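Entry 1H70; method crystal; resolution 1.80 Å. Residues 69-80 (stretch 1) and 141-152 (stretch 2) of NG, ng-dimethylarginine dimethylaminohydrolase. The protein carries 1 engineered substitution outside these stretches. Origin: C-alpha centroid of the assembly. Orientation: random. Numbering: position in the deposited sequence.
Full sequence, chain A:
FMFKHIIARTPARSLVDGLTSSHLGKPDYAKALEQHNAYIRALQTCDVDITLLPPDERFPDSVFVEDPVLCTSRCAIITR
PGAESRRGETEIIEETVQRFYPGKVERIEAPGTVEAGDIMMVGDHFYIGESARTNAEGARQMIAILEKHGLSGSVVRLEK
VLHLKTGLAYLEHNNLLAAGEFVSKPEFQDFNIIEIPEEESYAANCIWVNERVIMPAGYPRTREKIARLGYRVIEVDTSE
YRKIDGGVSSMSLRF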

# COMPACT_ATOMS: atom_id res chain seq x y z
N VAL A 69 -6.76 -5.69 3.47
CA VAL A 69 -7.11 -5.18 4.79
C VAL A 69 -6.63 -3.76 4.97
O VAL A 69 -5.64 -3.34 4.37
CB VAL A 69 -6.38 -5.93 5.96
CG1 VAL A 69 -7.13 -5.68 7.27
CG2 VAL A 69 -6.18 -7.42 5.73
N LEU A 70 -7.34 -3.02 5.82
CA LEU A 70 -6.91 -1.71 6.26
C LEU A 70 -6.74 -1.78 7.77
O LEU A 70 -7.71 -1.98 8.49
CB LEU A 70 -7.92 -0.62 5.92
CG LEU A 70 -7.50 0.77 6.39
CD1 LEU A 70 -6.36 1.30 5.51
CD2 LEU A 70 -8.72 1.75 6.40
N CYS A 71 -5.51 -1.62 8.25
CA CYS A 71 -5.26 -1.64 9.69
C CYS A 71 -5.11 -0.21 10.20
O CYS A 71 -4.26 0.52 9.71
CB CYS A 71 -3.96 -2.39 9.97
SG CYS A 71 -4.09 -4.09 9.40
N THR A 72 -5.91 0.16 11.19
CA THR A 72 -5.80 1.49 11.79
C THR A 72 -5.43 1.37 13.26
O THR A 72 -5.18 0.27 13.76
CB THR A 72 -7.11 2.31 11.64
OG1 THR A 72 -8.06 1.85 12.62
CG2 THR A 72 -7.76 2.07 10.28
N SER A 73 -5.37 2.48 13.99
CA SER A 73 -5.05 2.41 15.41
C SER A 73 -6.25 2.01 16.26
O SER A 73 -6.10 1.75 17.46
CB SER A 73 -4.59 3.79 15.91
OG SER A 73 -5.60 4.73 15.57
N ARG A 74 -7.42 1.98 15.64
CA ARG A 74 -8.65 1.68 16.37
C ARG A 74 -9.30 0.35 15.97
O ARG A 74 -10.03 -0.23 16.77
CB ARG A 74 -9.69 2.78 16.13
CG ARG A 74 -9.17 4.21 16.26
CD ARG A 74 -9.44 4.86 17.59
NE ARG A 74 -8.75 6.14 17.68
CZ ARG A 74 -9.26 7.34 17.40
NH1 ARG A 74 -10.51 7.48 16.98
NH2 ARG A 74 -8.50 8.42 17.54
N CYS A 75 -9.09 -0.08 14.73
CA CYS A 75 -9.69 -1.32 14.23
C CYS A 75 -9.05 -1.74 12.92
O CYS A 75 -8.25 -1.00 12.35
CB CYS A 75 -11.18 -1.13 13.96
SG CYS A 75 -11.51 0.05 12.62
N ALA A 76 -9.42 -2.93 12.46
CA ALA A 76 -8.97 -3.43 11.16
C ALA A 76 -10.25 -3.71 10.36
O ALA A 76 -11.25 -4.20 10.90
CB ALA A 76 -8.15 -4.69 11.26
N ILE A 77 -10.21 -3.37 9.08
CA ILE A 77 -11.33 -3.58 8.19
C ILE A 77 -10.87 -4.47 7.06
O ILE A 77 -10.00 -4.07 6.28
CB ILE A 77 -11.81 -2.23 7.58
CG1 ILE A 77 -12.08 -1.17 8.64
CG2 ILE A 77 -13.08 -2.43 6.76
CD1 ILE A 77 -10.92 -0.16 8.86
N ILE A 78 -11.44 -5.67 6.99
CA ILE A 78 -11.14 -6.58 5.90
C ILE A 78 -11.86 -6.01 4.70
O ILE A 78 -13.04 -5.66 4.79
CB ILE A 78 -11.67 -7.98 6.21
CG1 ILE A 78 -11.08 -8.51 7.50
CG2 ILE A 78 -11.39 -8.97 5.07
CD1 ILE A 78 -9.59 -8.64 7.50
N THR A 79 -11.16 -5.90 3.58
CA THR A 79 -11.75 -5.28 2.41
C THR A 79 -12.50 -6.30 1.55
O THR A 79 -12.91 -7.37 2.03
CB THR A 79 -10.67 -4.54 1.60
OG1 THR A 79 -9.71 -5.48 1.10
CG2 THR A 79 -9.89 -3.54 2.49
N ARG A 80 -12.74 -5.95 0.29
CA ARG A 80 -13.44 -6.81 -0.65
C ARG A 80 -12.91 -6.48 -2.05
O ARG A 80 -13.46 -5.65 -2.77
CB ARG A 80 -14.95 -6.57 -0.56
CG ARG A 80 -15.78 -7.61 -1.32
CD ARG A 80 -17.22 -7.72 -0.78
NE ARG A 80 -17.99 -8.68 -1.57
CZ ARG A 80 -18.58 -8.41 -2.73
NH1 ARG A 80 -18.54 -7.18 -3.24
NH2 ARG A 80 -19.26 -9.37 -3.36
N GLN A 141 -18.97 2.41 2.53
CA GLN A 141 -18.97 1.48 3.64
C GLN A 141 -17.75 1.71 4.51
O GLN A 141 -17.86 1.71 5.73
CB GLN A 141 -19.03 0.04 3.12
CG GLN A 141 -20.40 -0.40 2.71
CD GLN A 141 -20.38 -1.84 2.28
OE1 GLN A 141 -19.76 -2.66 2.95
NE2 GLN A 141 -21.02 -2.15 1.16
N MET A 142 -16.59 1.90 3.89
CA MET A 142 -15.35 2.14 4.63
C MET A 142 -15.42 3.45 5.41
O MET A 142 -15.03 3.52 6.58
CB MET A 142 -14.14 2.13 3.69
CG MET A 142 -12.81 2.35 4.41
SD MET A 142 -12.35 0.94 5.44
CE MET A 142 -11.80 -0.24 4.19
N ILE A 143 -15.91 4.52 4.78
CA ILE A 143 -15.98 5.79 5.52
C ILE A 143 -16.91 5.65 6.73
O ILE A 143 -16.60 6.17 7.81
CB ILE A 143 -16.40 6.97 4.59
CG1 ILE A 143 -15.22 7.29 3.65
CG2 ILE A 143 -16.77 8.19 5.41
CD1 ILE A 143 -15.59 8.08 2.43
N ALA A 144 -18.02 4.93 6.58
CA ALA A 144 -18.96 4.75 7.69
C ALA A 144 -18.31 4.01 8.86
O ALA A 144 -18.51 4.37 10.03
CB ALA A 144 -20.25 4.05 7.23
N ILE A 145 -17.52 2.98 8.55
CA ILE A 145 -16.83 2.22 9.60
C ILE A 145 -15.82 3.10 10.32
O ILE A 145 -15.75 3.12 11.55
CB ILE A 145 -16.14 0.99 9.01
CG1 ILE A 145 -17.16 -0.03 8.53
CG2 ILE A 145 -15.23 0.34 10.06
CD1 ILE A 145 -16.57 -1.06 7.55
N LEU A 146 -15.02 3.83 9.54
CA LEU A 146 -14.04 4.74 10.10
C LEU A 146 -14.75 5.74 11.03
O LEU A 146 -14.27 6.01 12.12
CB LEU A 146 -13.26 5.48 9.02
CG LEU A 146 -12.30 4.60 8.20
CD1 LEU A 146 -11.76 5.29 6.94
CD2 LEU A 146 -11.11 4.18 9.07
N GLU A 147 -15.88 6.28 10.58
CA GLU A 147 -16.61 7.25 11.42
C GLU A 147 -17.12 6.62 12.71
O GLU A 147 -17.09 7.28 13.76
CB GLU A 147 -17.73 7.93 10.62
CG GLU A 147 -17.16 8.94 9.62
CD GLU A 147 -18.20 9.64 8.76
OE1 GLU A 147 -19.41 9.34 8.81
OE2 GLU A 147 -17.77 10.53 7.99
N LYS A 148 -17.58 5.37 12.66
CA LYS A 148 -18.07 4.63 13.84
C LYS A 148 -16.96 4.56 14.89
O LYS A 148 -17.20 4.58 16.11
CB LYS A 148 -18.54 3.22 13.42
CG LYS A 148 -18.88 2.29 14.59
CD LYS A 148 -18.75 0.81 14.25
CE LYS A 148 -18.70 -0.06 15.51
NZ LYS A 148 -18.68 -1.53 15.18
N HIS A 149 -15.72 4.53 14.40
CA HIS A 149 -14.54 4.48 15.26
C HIS A 149 -13.88 5.84 15.51
O HIS A 149 -12.77 5.89 16.04
CB HIS A 149 -13.53 3.49 14.68
CG HIS A 149 -14.03 2.09 14.77
ND1 HIS A 149 -13.86 1.32 15.90
CD2 HIS A 149 -14.76 1.34 13.91
CE1 HIS A 149 -14.44 0.14 15.72
NE2 HIS A 149 -14.98 0.13 14.51
N GLY A 150 -14.56 6.94 15.20
CA GLY A 150 -13.99 8.25 15.44
C GLY A 150 -12.95 8.72 14.44
O GLY A 150 -12.30 9.75 14.68
N LEU A 151 -12.78 8.01 13.34
CA LEU A 151 -11.84 8.44 12.31
C LEU A 151 -12.64 9.11 11.18
O LEU A 151 -13.87 9.12 11.21
CB LEU A 151 -11.03 7.25 11.81
CG LEU A 151 -10.24 6.56 12.92
CD1 LEU A 151 -9.74 5.18 12.49
CD2 LEU A 151 -9.06 7.45 13.29
N SER A 152 -11.95 9.66 10.19
CA SER A 152 -12.65 10.33 9.09
C SER A 152 -12.15 9.82 7.73
O SER A 152 -11.11 9.16 7.66
CB SER A 152 -12.51 11.85 9.25
OG SER A 152 -11.17 12.27 9.02

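How does the backbone of residues 69-80 face the helix? Strands 69-71 and 76-78 pair as a hairpin, with Leu70 N to Ile77 O and Ile77 N to Leu70 O both 2.9 Å. Helix 141-148 runs nearly antiparallel to strand 76-78, at 159°, their axes 10.2 Å apart at closest approach.

What do the first strand and the residue after it contribute? Leu70 points toward the helix, its CD2 lying 3.8 Å from Met142 SD, an apolar contact. Thr72 uses its two branches differently: CG2 sits 4.1 Å from Leu146 CD2, while OG1 accepts a hydrogen bond from Arg74 N (3.1 Å) and donates one to Cys75 O (2.9 Å), bracing the turn.

How does the turn hold the end of the helix? His149 is the first residue to leave helical geometry, and Arg74 NH1 donates a hydrogen bond to its carbonyl, His149 O, at 2.9 Å. Leu151 covers one face of the guanidinium. Cys75 lies over the imidazole face, with SG 3.9 Å from the His149 ring centroid, a sulfur-aromatic contact.

What closes the packing along the second strand? Ile77 fills the space between strand and helix: CG2 meets Met142 CE at 3.6 Å, and CG1 meets Ile145 CG2 at 3.8 Å. Ala76 and Ile78 point away, as strand alternation requires.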